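Local coordinates for protein chemotactic transducer PctC (Pseudomonas aeruginosa, PDB 5LTV) that probably senses amino-acid-type chemical signals for chemotaxis, binding gamma-aminobutyrate in its extracytoplasmic Cache domain, at residues Leu149-Pro154 against Gly167-Glu172; Pro220-Gly225 against Val238-Val243. All coordinates share one frame; numbering follows the deposited sequence.

Contact 1 of 2, residues Leu149-Pro154 against Gly167-Glu172; sequences LAMSLP and GDMKLE. With ABU (gamma-amino-butanoic acid), chain H.
Asp168 OD2, on a residue paired with Ala150 across the strands, is gripped by two groups: N of the bound gamma-aminobutyrate donates a 2.8 Å hydrogen bond to Asp168 OD2, and Tyr95 OH is hydrogen-bonded to the same oxygen. Ser93 OG is bonded to OD1; both partners come from residues that also line the pocket, which probably fixes the rotation of the carboxylate. Asp168 and Ala150 form a non-hydrogen-bonded antiparallel pair, their CB atoms 4.0 Å apart. It lies between two hydrogen-bonded pairs, Leu149 with Met169 and Met151 with Gly167. Met169 N donates to Leu149 O at 3.0 Å, nearly in line with the carbonyl, and Met151 N reaches Gly167 O at 2.9 Å. On the sheet face away from Asp168, Met169 bends at chi2 (-135°) and chi3 (107°), folding its methyl back so that CE lies 3.7 Å from Met151 SD and 4.0 Å from Leu149 CD1; its chain crosses the extended Met151 at about a right angle. The two strands form a hairpin within an antiparallel sheet, flanked by strand 134-140 beside Leu149 and strand 93-98 beside Asp168, while helix 34-68 packs against Met151.

Contact 2 of 2, residues Pro220-Gly225 against Val238-Val243; sequences PNIVPG and VSFTPV
Phe240 turns CG anti to its own carbonyl carbon, beside its backbone N (chi1 -65°), and Ile222 places CG1 likewise (chi1 -54°), leaving CG2 beside the carbonyl carbon; together these choices lay the aromatic ring against the loop 220-225. Main chain meets one face of the ring. Ile222 CA sits 4.2 Å from the Phe240 ring centroid and 19° off its normal, a CH-pi contact over that face, displaced toward the rim. From the same residue, CG2 approaches Phe240 CD1 at 4.1 Å, the two side chains crossing at about a right angle. At the ring edge, near its plane, Pro220 CG meets Phe240 CZ at 4.1 Å, and the same proline carbon also touches Val238 CG1. Ile222 is the centre of an inverse gamma turn, closed by a weak hydrogen bond from Val223 N to Asn221 O, and this tight bend curls the loop around the ring.

Beyond the bend the chain joins the sheet. Gly225 and Phe240 form a hydrogen-bonded antiparallel pair: Gly225 N donates to Phe240 O at 3.1 Å, in the carbonyl plane, and Phe240 N returns a bond to Gly225 O at 3.0 Å. At the positive phi of Gly225 a CB would be jammed against the carbonyl oxygen of Pro224, and glycine has none. On either side of this pair lie CA-H...O contacts, from Pro224 CA to Phe240 O and from Ser239 CA to Gly225 O. Ala254 of the adjacent strand 251-256 and Val192 of strand 188-193 also touch Phe240. The chemistry thus separates into two tasks: paired backbone bonds fix the register where strand 225-228 starts, while apolar contacts around one phenylalanine hold the irregular chain leading into it.

Contacts 1 and 2 lie in separate antiparallel sheets with the same strand order, consistent with the two modules of a double Cache domain. Contact 1 pairs the fourth and fifth strands of its sheet; contact 2 pairs the third and fourth of the other, together with the loop that leads in. Their centres are about 25 Å apart and their nearest atoms about 10 Å, so they do not touch. Only contact 1 reaches the gamma-aminobutyrate pocket, through Asp168. The long helix 34-68 lies along both sheets: its Ala64 touches Leu153 of segment 149-154, and its Ala46 touches Thr241 of segment 238-243.

Contact 1 of 2, residues Leu149-Pro154 against Gly167-Glu172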
ATOM      1  N   LEU A 149      -2.592   4.220  -0.187  1.00 30.56           N
ATOM      2  CA  LEU A 149      -2.020   3.229  -1.075  1.00 27.87           C
ATOM      3  C   LEU A 149      -2.979   2.043  -1.094  1.00 27.09           C
ATOM      4  O   LEU A 149      -3.785   1.854  -0.173  1.00 23.89           O
ATOM      5  CB  LEU A 149      -0.565   2.839  -0.666  1.00 30.04           C
ATOM      6  CG  LEU A 149      -0.171   2.091   0.604  1.00 31.22           C
ATOM      7  CD1 LEU A 149      -0.565   0.673   0.431  1.00 33.35           C
ATOM      8  CD2 LEU A 149       1.321   2.160   0.913  1.00 32.56           C
ATOM      9  N   ALA A 150      -2.916   1.269  -2.169  1.00 24.33           N
ATOM     10  CA  ALA A 150      -3.850   0.174  -2.354  1.00 27.19           C
ATOM     11  C   ALA A 150      -3.095  -1.130  -2.583  1.00 27.67           C
ATOM     12  O   ALA A 150      -1.952  -1.143  -3.037  1.00 24.72           O
ATOM     13  CB  ALA A 150      -4.797   0.448  -3.527  1.00 26.47           C
ATOM     14  N   MET A 151      -3.758  -2.225  -2.262  1.00 29.22           N
ATOM     15  CA  MET A 151      -3.358  -3.552  -2.672  1.00 24.08           C
ATOM     16  C   MET A 151      -4.445  -4.087  -3.574  1.00 25.21           C
ATOM     17  O   MET A 151      -5.620  -4.064  -3.194  1.00 27.10           O
ATOM     18  CB  MET A 151      -3.194  -4.430  -1.454  1.00 24.85           C
ATOM     19  CG  MET A 151      -1.972  -4.108  -0.678  1.00 26.50           C
ATOM     20  SD  MET A 151      -2.146  -4.704   1.028  1.00 32.81           S
ATOM     21  CE  MET A 151      -0.553  -4.176   1.738  1.00 29.46           C
ATOM     22  N   SER A 152      -4.076  -4.539  -4.780  1.00 24.77           N
ATOM     23  CA  SER A 152      -5.087  -4.880  -5.790  1.00 27.84           C
ATOM     24  C   SER A 152      -4.661  -6.109  -6.592  1.00 29.31           C
ATOM     25  O   SER A 152      -3.465  -6.412  -6.718  1.00 22.82           O
ATOM     26  CB  SER A 152      -5.372  -3.701  -6.764  1.00 24.45           C
ATOM     27  OG  SER A 152      -4.193  -3.299  -7.506  1.00 26.64           O
ATOM     28  N   LEU A 153      -5.656  -6.827  -7.116  1.00 26.51           N
ATOM     29  CA  LEU A 153      -5.368  -8.004  -7.916  1.00 28.13           C
ATOM     30  C   LEU A 153      -6.576  -8.354  -8.776  1.00 28.41           C
ATOM     31  O   LEU A 153      -7.719  -8.112  -8.369  1.00 27.03           O
ATOM     32  CB  LEU A 153      -4.960  -9.208  -7.044  1.00 34.13           C
ATOM     33  CG  LEU A 153      -5.621  -9.731  -5.758  1.00 34.02           C
ATOM     34  CD1 LEU A 153      -6.993  -9.182  -5.427  1.00 32.39           C
ATOM     35  CD2 LEU A 153      -5.647 -11.257  -5.803  1.00 29.87           C
ATOM     36  N   PRO A 154      -6.353  -8.953  -9.954  1.00 28.58           N
ATOM     37  CA  PRO A 154      -7.476  -9.372 -10.801  1.00 26.78           C
ATOM     38  C   PRO A 154      -8.306 -10.434 -10.119  1.00 26.33           C
ATOM     39  O   PRO A 154      -7.811 -11.207  -9.302  1.00 33.41           O
ATOM     40  CB  PRO A 154      -6.793  -9.929 -12.054  1.00 28.51           C
ATOM     41  CG  PRO A 154      -5.332  -9.366 -11.960  1.00 31.35           C
ATOM     42  CD  PRO A 154      -5.049  -9.384 -10.499  1.00 27.07           C
ATOM     43  N   GLY A 167      -8.081  -3.291  -1.658  1.00 27.82           N
ATOM     44  CA  GLY A 167      -8.314  -2.485  -0.465  1.00 24.86           C
ATOM     45  C   GLY A 167      -7.275  -1.397  -0.340  1.00 23.46           C
ATOM     46  O   GLY A 167      -6.119  -1.586  -0.702  1.00 25.25           O
ATOM     47  N   ASP A 168      -7.686  -0.246   0.171  1.00 26.58           N
ATOM     48  CA  ASP A 168      -6.695   0.792   0.376  1.00 27.37           C
ATOM     49  C   ASP A 168      -6.628   1.189   1.856  1.00 29.41           C
ATOM     50  O   ASP A 168      -7.531   0.894   2.650  1.00 27.64           O
ATOM     51  CB  ASP A 168      -6.949   2.004  -0.520  1.00 28.54           C
ATOM     52  CG  ASP A 168      -8.352   2.579  -0.355  1.00 33.34           C
ATOM     53  OD1 ASP A 168      -8.878   2.594   0.782  1.00 33.31           O
ATOM     54  OD2 ASP A 168      -8.939   3.006  -1.377  1.00 34.65           O
ATOM     55  N   MET A 169      -5.530   1.863   2.210  1.00 27.43           N
ATOM     56  CA  MET A 169      -5.288   2.323   3.561  1.00 31.86           C
ATOM     57  C   MET A 169      -4.631   3.700   3.551  1.00 27.68           C
ATOM     58  O   MET A 169      -3.818   4.003   2.681  1.00 28.26           O
ATOM     59  CB  MET A 169      -4.432   1.295   4.312  1.00 32.03           C
ATOM     60  CG  MET A 169      -3.259   0.851   3.568  1.00 36.87           C
ATOM     61  SD  MET A 169      -3.091  -0.944   3.670  1.00 41.02           S
ATOM     62  CE  MET A 169      -3.566  -1.426   2.001  1.00 38.03           C
ATOM     63  N   LYS A 170      -5.018   4.528   4.517  0.57 28.62           N
ATOM     64  CA  LYS A 170      -4.432   5.856   4.674  0.57 30.37           C
ATOM     65  C   LYS A 170      -2.951   5.777   5.019  0.57 31.23           C
ATOM     66  O   LYS A 170      -2.514   4.921   5.799  0.57 32.07           O
ATOM     67  CB  LYS A 170      -5.170   6.634   5.763  0.57 31.43           C
ATOM     68  CG  LYS A 170      -6.594   7.011   5.383  0.57 34.48           C
ATOM     69  CD  LYS A 170      -7.421   7.419   6.598  0.57 35.31           C
ATOM     70  CE  LYS A 170      -6.669   8.397   7.456  0.57 37.72           C
ATOM     71  NZ  LYS A 170      -7.351   8.599   8.778  0.57 39.47           N
ATOM     72  N   LEU A 171      -2.175   6.686   4.425  1.00 32.78           N
ATOM     73  CA  LEU A 171      -0.749   6.744   4.713  1.00 35.98           C
ATOM     74  C   LEU A 171      -0.466   7.052   6.178  1.00 38.00           C
ATOM     75  O   LEU A 171       0.525   6.558   6.722  1.00 36.40           O
ATOM     76  CB  LEU A 171      -0.071   7.806   3.837  1.00 37.05           C
ATOM     77  CG  LEU A 171       0.011   7.631   2.332  1.00 39.14           C
ATOM     78  CD1 LEU A 171       1.167   8.520   1.861  1.00 37.97           C
ATOM     79  CD2 LEU A 171       0.203   6.166   1.894  1.00 39.26           C
ATOM     80  N   GLU A 172      -1.309   7.866   6.837  0.51 40.33           N
ATOM     81  CA  GLU A 172      -1.032   8.180   8.242  0.51 40.89           C
ATOM     82  C   GLU A 172      -1.162   6.937   9.120  0.51 39.56           C
ATOM     83  O   GLU A 172      -0.422   6.797  10.102  0.51 39.06           O
ATOM     84  CB  GLU A 172      -1.926   9.325   8.757  0.51 41.71           C
ATOM     85  CG  GLU A 172      -3.404   9.009   9.015  0.51 44.98           C
ATOM     86  CD  GLU A 172      -4.189  10.191   9.650  0.51 49.20           C
ATOM     87  OE1 GLU A 172      -3.661  10.850  10.578  0.51 50.51           O
ATOM     88  OE2 GLU A 172      -5.339  10.465   9.223  0.51 48.50           O
TER
HETATM   89  N   ABU H 301     -11.328   4.227  -2.195  1.00 24.73           N
HETATM   90  CD  ABU H 301     -10.603   5.041  -3.209  1.00 30.77           C
HETATM   91  CB  ABU H 301     -11.113   4.812  -4.607  1.00 34.52           C
HETATM   92  CG  ABU H 301     -10.017   4.468  -5.602  1.00 34.34           C
HETATM   93  C   ABU H 301      -9.461   5.517  -6.549  1.00 34.99           C
HETATM   94  O   ABU H 301      -8.856   6.504  -6.059  1.00 31.59           O
HETATM   95  OXT ABU H 301      -9.569   5.307  -7.790  1.00 35.06           O

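Contact 2 of 2, residues Pro220-Gly225 against Val238-Val243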
ATOM      1  N   PRO A 220      21.474  11.114   1.140  1.00 88.85           N
ATOM      2  CA  PRO A 220      22.230   9.868   1.311  1.00 88.83           C
ATOM      3  C   PRO A 220      21.904   8.869   0.218  1.00 92.59           C
ATOM      4  O   PRO A 220      20.818   8.874  -0.365  1.00 93.39           O
ATOM      5  CB  PRO A 220      21.761   9.356   2.677  1.00 86.14           C
ATOM      6  CG  PRO A 220      20.378   9.849   2.785  1.00 84.77           C
ATOM      7  CD  PRO A 220      20.325  11.182   2.062  1.00 86.11           C
ATOM      8  N   ASN A 221      22.872   8.009  -0.066  1.00 94.46           N
ATOM      9  CA  ASN A 221      22.705   7.002  -1.098  1.00 95.48           C
ATOM     10  C   ASN A 221      22.064   5.771  -0.474  1.00 88.25           C
ATOM     11  O   ASN A 221      22.442   5.353   0.623  1.00 86.13           O
ATOM     12  CB  ASN A 221      24.046   6.655  -1.753  1.00104.01           C
ATOM     13  CG  ASN A 221      24.924   7.882  -1.992  1.00111.53           C
ATOM     14  OD1 ASN A 221      26.115   7.881  -1.668  1.00113.13           O
ATOM     15  ND2 ASN A 221      24.340   8.932  -2.559  1.00119.59           N
ATOM     16  N   ILE A 222      21.081   5.204  -1.161  1.00 82.47           N
ATOM     17  CA  ILE A 222      20.344   4.094  -0.579  1.00 76.28           C
ATOM     18  C   ILE A 222      21.164   2.816  -0.683  1.00 77.24           C
ATOM     19  O   ILE A 222      21.066   2.078  -1.674  1.00 78.61           O
ATOM     20  CB  ILE A 222      18.971   3.923  -1.252  1.00 69.97           C
ATOM     21  CG1 ILE A 222      18.189   5.239  -1.218  1.00 67.74           C
ATOM     22  CG2 ILE A 222      18.198   2.808  -0.565  1.00 66.81           C
ATOM     23  CD1 ILE A 222      16.751   5.099  -1.672  1.00 64.68           C
ATOM     24  N   VAL A 223      21.968   2.543   0.339  1.00 76.87           N
ATOM     25  CA  VAL A 223      22.666   1.271   0.498  1.00 76.16           C
ATOM     26  C   VAL A 223      22.282   0.676   1.845  1.00 78.44           C
ATOM     27  O   VAL A 223      22.376   1.369   2.862  1.00 76.98           O
ATOM     28  CB  VAL A 223      24.195   1.416   0.416  1.00 71.53           C
ATOM     29  CG1 VAL A 223      24.671   2.546   1.330  1.00 72.16           C
ATOM     30  CG2 VAL A 223      24.823   0.100   0.827  1.00 68.33           C
ATOM     31  N   PRO A 224      21.845  -0.622   1.902  1.00 80.75           N
ATOM     32  CA  PRO A 224      21.622  -1.283   3.204  1.00 81.13           C
ATOM     33  C   PRO A 224      22.790  -1.084   4.173  1.00 82.19           C
ATOM     34  O   PRO A 224      23.958  -1.321   3.820  1.00 81.67           O
ATOM     35  CB  PRO A 224      21.446  -2.763   2.821  1.00 80.68           C
ATOM     36  CG  PRO A 224      20.944  -2.741   1.415  1.00 81.16           C
ATOM     37  CD  PRO A 224      21.517  -1.501   0.761  1.00 81.40           C
ATOM     38  N   GLY A 225      22.482  -0.603   5.393  1.00 84.16           N
ATOM     39  CA  GLY A 225      23.462  -0.340   6.426  1.00 87.04           C
ATOM     40  C   GLY A 225      23.385   1.090   6.941  1.00 87.91           C
ATOM     41  O   GLY A 225      22.414   1.819   6.700  1.00 87.50           O
ATOM     42  N   VAL A 238      21.973   7.827   9.293  1.00 60.73           N
ATOM     43  CA  VAL A 238      20.806   7.352   8.569  1.00 60.70           C
ATOM     44  C   VAL A 238      21.054   5.929   8.093  1.00 61.65           C
ATOM     45  O   VAL A 238      22.067   5.650   7.438  1.00 63.25           O
ATOM     46  CB  VAL A 238      20.428   8.279   7.403  1.00 63.96           C
ATOM     47  CG1 VAL A 238      19.656   7.514   6.348  1.00 63.55           C
ATOM     48  CG2 VAL A 238      19.580   9.433   7.936  1.00 65.01           C
ATOM     49  N   SER A 239      20.127   5.032   8.435  1.00 57.81           N
ATOM     50  CA  SER A 239      20.220   3.601   8.209  1.00 57.64           C
ATOM     51  C   SER A 239      19.110   3.150   7.269  1.00 54.60           C
ATOM     52  O   SER A 239      17.958   3.564   7.421  1.00 52.59           O
ATOM     53  CB  SER A 239      20.109   2.836   9.535  1.00 58.48           C
ATOM     54  OG  SER A 239      19.840   1.448   9.309  1.00 62.14           O
ATOM     55  N   PHE A 240      19.453   2.292   6.305  1.00 53.41           N
ATOM     56  CA  PHE A 240      18.476   1.695   5.396  1.00 51.73           C
ATOM     57  C   PHE A 240      18.377   0.194   5.637  1.00 53.55           C
ATOM     58  O   PHE A 240      19.395  -0.510   5.646  1.00 56.33           O
ATOM     59  CB  PHE A 240      18.819   1.961   3.928  1.00 51.54           C
ATOM     60  CG  PHE A 240      18.760   3.415   3.545  1.00 51.61           C
ATOM     61  CD1 PHE A 240      17.539   4.041   3.293  1.00 48.32           C
ATOM     62  CD2 PHE A 240      19.931   4.166   3.458  1.00 48.08           C
ATOM     63  CE1 PHE A 240      17.483   5.409   2.935  1.00 46.51           C
ATOM     64  CE2 PHE A 240      19.891   5.511   3.105  1.00 47.66           C
ATOM     65  CZ  PHE A 240      18.651   6.137   2.837  1.00 46.84           C
ATOM     66  N   THR A 241      17.142  -0.281   5.812  1.00 52.40           N
ATOM     67  CA  THR A 241      16.825  -1.692   6.014  1.00 49.16           C
ATOM     68  C   THR A 241      15.718  -2.101   5.055  1.00 48.01           C
ATOM     69  O   THR A 241      14.618  -1.513   5.098  1.00 47.73           O
ATOM     70  CB  THR A 241      16.372  -1.953   7.442  1.00 50.84           C
ATOM     71  OG1 THR A 241      17.367  -1.441   8.355  1.00 52.96           O
ATOM     72  CG2 THR A 241      16.134  -3.459   7.643  1.00 50.11           C
ATOM     73  N   PRO A 242      15.937  -3.093   4.204  1.00 48.46           N
ATOM     74  CA  PRO A 242      14.882  -3.512   3.277  1.00 46.96           C
ATOM     75  C   PRO A 242      13.695  -4.135   3.993  1.00 42.74           C
ATOM     76  O   PRO A 242      13.827  -4.770   5.039  1.00 42.11           O
ATOM     77  CB  PRO A 242      15.584  -4.531   2.366  1.00 48.62           C
ATOM     78  CG  PRO A 242      16.794  -4.971   3.118  1.00 49.41           C
ATOM     79  CD  PRO A 242      17.207  -3.812   3.975  1.00 48.51           C
ATOM     80  N   VAL A 243      12.516  -3.909   3.428  1.00 44.03           N
ATOM     81  CA  VAL A 243      11.311  -4.604   3.857  1.00 41.45           C
ATOM     82  C   VAL A 243      11.173  -5.865   3.023  1.00 45.79           C
ATOM     83  O   VAL A 243      11.120  -5.807   1.788  1.00 49.66           O
ATOM     84  CB  VAL A 243      10.063  -3.728   3.718  1.00 35.39           C
ATOM     85  CG1 VAL A 243       8.899  -4.469   4.338  1.00 34.93           C
ATOM     86  CG2 VAL A 243      10.281  -2.386   4.400  1.00 34.98           C
TER